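Local coordinates for protein Non-heme chloroperoxidase CPO-A1 (PDB 1A8Q) that brominates organic substrates without a heme cofactor and may act as a chlorinating enzyme in the biosynthesis of 7-chlorotetracycline, at residues Arg102-Arg106 / His107-Arg111; Asp133-Pro136 / Asp137-Asp141. One frame throughout, in Å; residues are numbered along the deposited sequence.

Contact 1. Residues Arg102-Arg106 / His107-Arg111; sequences RYVGR and HGTGR
Tyr-103 and Val-104 close the last turn of a helix through their carbonyls: His-107 N donates to Tyr-103 O at 2.8 Å with a fairly straight bond (159°), and Gly-108 N to Val-104 O at 2.9 Å with a more bent one (136°), after which Gly-108 leaves helical geometry with a positive phi. Tyr-103 and His-107 carry much of the side-chain contact. CG of the tyrosine lies anti to the backbone N (chi1 177°), and the ring reaches outward from the helix, leaning toward its C-terminal end, so that His-107 CB comes over one face, 4.0 Å from the ring centroid, in a CH-pi contact. The His-107 side chain crosses that of Tyr-103 at about a right angle, although the two ring planes are only moderately inclined, and the imidazole receives Arg-106 CB over a face of its own, 4.0 Å from its centroid. NE2 of His-107 and the guanidinium of Arg-106 both find Asp-74 on helix 69-82, the first by a hydrogen bond and the second by a salt bridge. This turn belongs to a beta-alpha-beta crossover of the alpha/beta hydrolase fold, in which helix 96-107 links the adjacent parallel strands 88-93 and 112-118. The loop folds back round the tyrosine hydroxyl. One water, 2.8 Å from Tyr-103 OH, donates to Gly-108 O at 2.8 Å and accepts from Arg-111 N at 3.0 Å. A second water bonds the hydroxyl and has a weak bond from Arg-111 NE, at the edge of the guanidinium and in its plane; the same guanidinium is held more firmly through NH1 by Leu-85 O and a salt bridge to Asp-84. Val-104 CG1 meets Thr-109 CG2 at 3.9 Å, while Thr-109 OG1 bonds Asp-212.

Contact 2. Residues Asp133-Pro136 / Asp137-Asp141; sequences DGVP and DEVFD
Val-135 and Phe-140 form the apolar centre of this helix start, with the methyl CG1 of the valine 3.5 Å from CZ at the far end of the phenyl ring. The same methyl meets Val-139 CB at 3.6 Å, so one branch of Val-135 serves two side chains of the first helical turns; CG1 lies anti to the backbone N (chi1 177°), which carries it forward to the helix. Around the ring, Val-196 and Phe-199 of helix 189-201 and the ring of Tyr-201 add to the packing, as do Met-125 and Ile-126. Further out, the Pro-136 ring approaches Val-139 more loosely, CD to CG2 at 4.2 Å. Pro-136 O accepts from Val-139 N at 3.0 Å, the donor standing above the carbonyl plane, in an i to i+3 bond. At the polar edge, Glu-138 OE1 runs back to within 4.0 Å of Pro-136 CB, and Asp-137 OD1 is hydrogen-bonded to Tyr-201 OH, tying the helix start to the end of helix 189-201. The i to i+5 pairing of Val-135 with Phe-140 across the helix start is consistent with a hydrophobic staple, here opening the cap region inserted into the alpha/beta hydrolase core.

How the contacts relate
Contacts 1 and 2 illustrate opposite ends of two different helices, the C-terminal end of 96-107, finishing at a glycine, and the N-terminal end of 137-162, entered from a proline-containing loop. They do not touch: their centres are 29 Å apart and their nearest atoms about 15 Å. Contact 1 closes helix 96-107, which begins just beyond the catalytic Ser-94, but it lies at the far end of that helix, away from the triad of Ser-94, Asp-223 and His-252. Contact 2 follows after strand 112-118 and comes nearer the site, the side chain of Val-135 being about 9 Å from that of Asp-223 and that of Phe-140 about 10 Å from that of Ser-94.

Contact 1. Residues Arg102-Arg106 / His107-Arg111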
ATOM      1  N   ARG A 102      -0.412   1.863  11.404  1.00 10.37           N
ATOM      2  CA  ARG A 102      -1.035   1.275  12.584  1.00 11.67           C
ATOM      3  C   ARG A 102      -0.169   0.209  13.197  1.00 10.34           C
ATOM      4  O   ARG A 102      -0.188   0.017  14.402  1.00 11.67           O
ATOM      5  CB  ARG A 102      -2.474   0.805  12.231  1.00 12.27           C
ATOM      6  CG  ARG A 102      -3.184   0.182  13.426  1.00 13.32           C
ATOM      7  CD  ARG A 102      -3.447   1.181  14.560  1.00 16.21           C
ATOM      8  NE  ARG A 102      -3.880   2.458  14.057  1.00 17.36           N
ATOM      9  CZ  ARG A 102      -5.147   2.775  13.786  1.00 20.85           C
ATOM     10  NH1 ARG A 102      -6.090   1.863  13.983  1.00 20.31           N
ATOM     11  NH2 ARG A 102      -5.412   3.998  13.329  1.00 22.43           N
ATOM     12  N   TYR A 103       0.680  -0.516  12.419  1.00  9.12           N
ATOM     13  CA  TYR A 103       1.672  -1.408  12.989  1.00  8.65           C
ATOM     14  C   TYR A 103       2.649  -0.622  13.895  1.00  9.59           C
ATOM     15  O   TYR A 103       2.882  -1.106  15.011  1.00 10.96           O
ATOM     16  CB  TYR A 103       2.456  -2.132  11.840  1.00 10.79           C
ATOM     17  CG  TYR A 103       3.541  -3.009  12.442  1.00 12.29           C
ATOM     18  CD1 TYR A 103       3.340  -4.277  12.947  1.00 12.81           C
ATOM     19  CD2 TYR A 103       4.821  -2.455  12.491  1.00 13.79           C
ATOM     20  CE1 TYR A 103       4.394  -4.997  13.510  1.00 12.41           C
ATOM     21  CE2 TYR A 103       5.876  -3.156  13.051  1.00 13.30           C
ATOM     22  CZ  TYR A 103       5.652  -4.403  13.550  1.00 13.24           C
ATOM     23  OH  TYR A 103       6.713  -5.085  14.097  1.00 15.05           O
ATOM     24  N   VAL A 104       3.117   0.515  13.436  1.00 10.76           N
ATOM     25  CA  VAL A 104       4.021   1.310  14.310  1.00 12.57           C
ATOM     26  C   VAL A 104       3.270   1.739  15.578  1.00 12.72           C
ATOM     27  O   VAL A 104       3.776   1.636  16.722  1.00 13.32           O
ATOM     28  CB  VAL A 104       4.586   2.490  13.532  1.00 13.68           C
ATOM     29  CG1 VAL A 104       5.289   3.517  14.435  1.00 14.07           C
ATOM     30  CG2 VAL A 104       5.614   1.968  12.511  1.00 14.22           C
ATOM     31  N   GLY A 105       2.041   2.177  15.402  1.00 10.65           N
ATOM     32  CA  GLY A 105       1.250   2.683  16.540  1.00 14.44           C
ATOM     33  C   GLY A 105       0.995   1.598  17.560  1.00 17.78           C
ATOM     34  O   GLY A 105       0.977   1.870  18.770  1.00 19.40           O
ATOM     35  N   ARG A 106       0.725   0.358  17.145  1.00 15.23           N
ATOM     36  CA  ARG A 106       0.335  -0.702  18.035  1.00 15.17           C
ATOM     37  C   ARG A 106       1.493  -1.516  18.566  1.00 15.65           C
ATOM     38  O   ARG A 106       1.414  -2.042  19.676  1.00 16.39           O
ATOM     39  CB  ARG A 106      -0.629  -1.732  17.374  1.00 15.49           C
ATOM     40  CG  ARG A 106      -2.043  -1.231  17.226  1.00 16.24           C
ATOM     41  CD  ARG A 106      -2.974  -2.144  16.470  1.00 13.87           C
ATOM     42  NE  ARG A 106      -3.427  -3.382  17.036  1.00 14.73           N
ATOM     43  CZ  ARG A 106      -4.415  -3.525  17.927  1.00 16.27           C
ATOM     44  NH1 ARG A 106      -5.007  -2.459  18.446  1.00 16.20           N
ATOM     45  NH2 ARG A 106      -4.805  -4.715  18.351  1.00 17.80           N
ATOM     46  N   HIS A 107       2.482  -1.807  17.719  1.00 14.54           N
ATOM     47  CA  HIS A 107       3.570  -2.704  18.032  1.00 14.34           C
ATOM     48  C   HIS A 107       4.933  -2.037  18.177  1.00 14.62           C
ATOM     49  O   HIS A 107       5.887  -2.707  18.602  1.00 18.47           O
ATOM     50  CB  HIS A 107       3.647  -3.740  16.865  1.00 14.04           C
ATOM     51  CG  HIS A 107       2.338  -4.503  16.822  1.00 13.94           C
ATOM     52  ND1 HIS A 107       2.045  -5.405  17.821  1.00 15.15           N
ATOM     53  CD2 HIS A 107       1.298  -4.519  15.963  1.00 12.43           C
ATOM     54  CE1 HIS A 107       0.844  -5.963  17.589  1.00 14.55           C
ATOM     55  NE2 HIS A 107       0.395  -5.428  16.468  1.00 14.09           N
ATOM     56  N   GLY A 108       5.041  -0.777  17.795  1.00 13.08           N
ATOM     57  CA  GLY A 108       6.302  -0.041  17.911  1.00 16.45           C
ATOM     58  C   GLY A 108       7.299  -0.351  16.807  1.00 17.01           C
ATOM     59  O   GLY A 108       7.003  -1.049  15.827  1.00 16.08           O
ATOM     60  N   THR A 109       8.516   0.201  16.941  1.00 15.74           N
ATOM     61  CA  THR A 109       9.522   0.093  15.898  1.00 15.00           C
ATOM     62  C   THR A 109      10.719  -0.774  16.256  1.00 15.47           C
ATOM     63  O   THR A 109      11.732  -0.744  15.527  1.00 15.63           O
ATOM     64  CB  THR A 109      10.050   1.489  15.512  1.00 17.04           C
ATOM     65  OG1 THR A 109      10.570   2.106  16.728  1.00 17.06           O
ATOM     66  CG2 THR A 109       8.947   2.349  14.931  1.00 16.77           C
ATOM     67  N   GLY A 110      10.581  -1.653  17.238  1.00 15.56           N
ATOM     68  CA  GLY A 110      11.713  -2.472  17.677  1.00 16.59           C
ATOM     69  C   GLY A 110      12.287  -3.385  16.608  1.00 16.73           C
ATOM     70  O   GLY A 110      13.507  -3.601  16.546  1.00 16.75           O
ATOM     71  N   ARG A 111      11.438  -3.882  15.700  1.00 14.96           N
ATOM     72  CA  ARG A 111      11.931  -4.757  14.632  1.00 15.78           C
ATOM     73  C   ARG A 111      12.285  -3.992  13.372  1.00 15.62           C
ATOM     74  O   ARG A 111      12.669  -4.608  12.357  1.00 17.47           O
ATOM     75  CB  ARG A 111      10.816  -5.760  14.246  1.00 16.46           C
ATOM     76  CG  ARG A 111      10.520  -6.823  15.261  1.00 17.31           C
ATOM     77  CD  ARG A 111       9.463  -7.823  14.755  1.00 17.89           C
ATOM     78  NE  ARG A 111       9.267  -8.866  15.751  1.00 19.09           N
ATOM     79  CZ  ARG A 111       9.983  -9.939  15.983  1.00 19.92           C
ATOM     80  NH1 ARG A 111      11.040 -10.252  15.258  1.00 20.60           N
ATOM     81  NH2 ARG A 111       9.577 -10.740  16.969  1.00 22.21           N
TER
HETATM   82  O   HOH W   1       8.449  -3.416  15.462  1.00 18.38           O
HETATM   83  O   HOH W   2       6.609  -6.992  15.987  1.00 29.19           O

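Contact 2. Residues Asp133-Pro136 / Asp137-Asp141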
ATOM      1  N   ASP A 133      -8.538  19.756   1.328  1.00 16.68           N
ATOM      2  CA  ASP A 133      -7.983  19.141   0.134  1.00 19.22           C
ATOM      3  C   ASP A 133      -8.209  17.644   0.093  1.00 17.26           C
ATOM      4  O   ASP A 133      -7.641  16.988  -0.795  1.00 17.87           O
ATOM      5  CB  ASP A 133      -6.456  19.365   0.097  1.00 22.90           C
ATOM      6  CG  ASP A 133      -6.164  20.849  -0.077  1.00 27.04           C
ATOM      7  OD1 ASP A 133      -6.995  21.496  -0.746  1.00 30.90           O
ATOM      8  OD2 ASP A 133      -5.138  21.289   0.450  1.00 29.29           O
ATOM      9  N   GLY A 134      -9.031  17.110   0.982  1.00 15.16           N
ATOM     10  CA  GLY A 134      -9.224  15.653   1.027  1.00 12.82           C
ATOM     11  C   GLY A 134     -10.280  15.235   0.005  1.00 12.49           C
ATOM     12  O   GLY A 134     -10.742  16.025  -0.823  1.00 13.61           O
ATOM     13  N   VAL A 135     -10.625  13.957   0.115  1.00 13.33           N
ATOM     14  CA  VAL A 135     -11.576  13.355  -0.827  1.00 13.39           C
ATOM     15  C   VAL A 135     -13.000  13.447  -0.269  1.00 12.46           C
ATOM     16  O   VAL A 135     -13.241  13.053   0.865  1.00 12.27           O
ATOM     17  CB  VAL A 135     -11.189  11.874  -0.989  1.00 13.21           C
ATOM     18  CG1 VAL A 135     -12.161  11.133  -1.897  1.00 12.92           C
ATOM     19  CG2 VAL A 135      -9.766  11.745  -1.563  1.00 14.88           C
ATOM     20  N   PRO A 136     -13.931  13.912  -1.074  1.00 14.06           N
ATOM     21  CA  PRO A 136     -15.321  14.027  -0.620  1.00 16.70           C
ATOM     22  C   PRO A 136     -15.967  12.703  -0.320  1.00 17.24           C
ATOM     23  O   PRO A 136     -15.694  11.698  -1.023  1.00 15.71           O
ATOM     24  CB  PRO A 136     -16.031  14.719  -1.789  1.00 17.40           C
ATOM     25  CG  PRO A 136     -15.017  15.167  -2.741  1.00 18.52           C
ATOM     26  CD  PRO A 136     -13.717  14.448  -2.435  1.00 14.88           C
ATOM     27  N   ASP A 137     -16.953  12.644   0.585  1.00 17.08           N
ATOM     28  CA  ASP A 137     -17.628  11.395   0.894  1.00 19.36           C
ATOM     29  C   ASP A 137     -18.250  10.720  -0.331  1.00 17.28           C
ATOM     30  O   ASP A 137     -18.302   9.486  -0.377  1.00 18.42           O
ATOM     31  CB  ASP A 137     -18.853  11.568   1.790  1.00 21.13           C
ATOM     32  CG  ASP A 137     -18.543  11.795   3.239  1.00 24.95           C
ATOM     33  OD1 ASP A 137     -18.313  10.813   3.964  1.00 25.67           O
ATOM     34  OD2 ASP A 137     -18.598  13.004   3.557  1.00 28.12           O
ATOM     35  N   GLU A 138     -18.777  11.503  -1.267  1.00 17.58           N
ATOM     36  CA  GLU A 138     -19.435  10.954  -2.442  1.00 19.56           C
ATOM     37  C   GLU A 138     -18.497  10.024  -3.230  1.00 18.95           C
ATOM     38  O   GLU A 138     -18.976   9.088  -3.902  1.00 18.65           O
ATOM     39  CB  GLU A 138     -19.875  12.010  -3.444  1.00 24.47           C
ATOM     40  CG  GLU A 138     -20.692  13.213  -3.094  1.00 32.17           C
ATOM     41  CD  GLU A 138     -20.378  14.384  -4.022  1.00 35.59           C
ATOM     42  OE1 GLU A 138     -19.184  14.654  -4.301  1.00 38.23           O
ATOM     43  OE2 GLU A 138     -21.327  15.060  -4.484  1.00 39.03           O
ATOM     44  N   VAL A 139     -17.204  10.302  -3.232  1.00 15.46           N
ATOM     45  CA  VAL A 139     -16.257   9.428  -3.951  1.00 14.19           C
ATOM     46  C   VAL A 139     -16.232   8.045  -3.309  1.00 13.91           C
ATOM     47  O   VAL A 139     -16.257   7.017  -4.023  1.00 14.79           O
ATOM     48  CB  VAL A 139     -14.870  10.090  -3.974  1.00 14.60           C
ATOM     49  CG1 VAL A 139     -13.800   9.107  -4.462  1.00 13.08           C
ATOM     50  CG2 VAL A 139     -14.938  11.310  -4.908  1.00 15.92           C
ATOM     51  N   PHE A 140     -16.162   7.987  -1.993  1.00 11.01           N
ATOM     52  CA  PHE A 140     -16.112   6.683  -1.305  1.00 11.70           C
ATOM     53  C   PHE A 140     -17.426   5.959  -1.503  1.00 12.95           C
ATOM     54  O   PHE A 140     -17.478   4.734  -1.724  1.00 12.98           O
ATOM     55  CB  PHE A 140     -15.819   6.890   0.183  1.00 12.14           C
ATOM     56  CG  PHE A 140     -14.464   7.553   0.324  1.00 10.65           C
ATOM     57  CD1 PHE A 140     -13.323   6.975  -0.184  1.00 12.24           C
ATOM     58  CD2 PHE A 140     -14.336   8.740   1.000  1.00 12.33           C
ATOM     59  CE1 PHE A 140     -12.082   7.562  -0.055  1.00 11.22           C
ATOM     60  CE2 PHE A 140     -13.091   9.340   1.145  1.00 11.66           C
ATOM     61  CZ  PHE A 140     -11.954   8.754   0.641  1.00 12.00           C
ATOM     62  N   ASP A 141     -18.530   6.729  -1.459  1.00 13.84           N
ATOM     63  CA  ASP A 141     -19.828   6.064  -1.734  1.00 15.76           C
ATOM     64  C   ASP A 141     -19.796   5.410  -3.105  1.00 15.09           C
ATOM     65  O   ASP A 141     -20.346   4.292  -3.265  1.00 17.15           O
ATOM     66  CB  ASP A 141     -20.966   7.081  -1.692  1.00 17.50           C
ATOM     67  CG  ASP A 141     -21.259   7.632  -0.316  1.00 22.21           C
ATOM     68  OD1 ASP A 141     -20.885   7.017   0.694  1.00 22.11           O
ATOM     69  OD2 ASP A 141     -21.874   8.727  -0.254  1.00 25.86           O
TER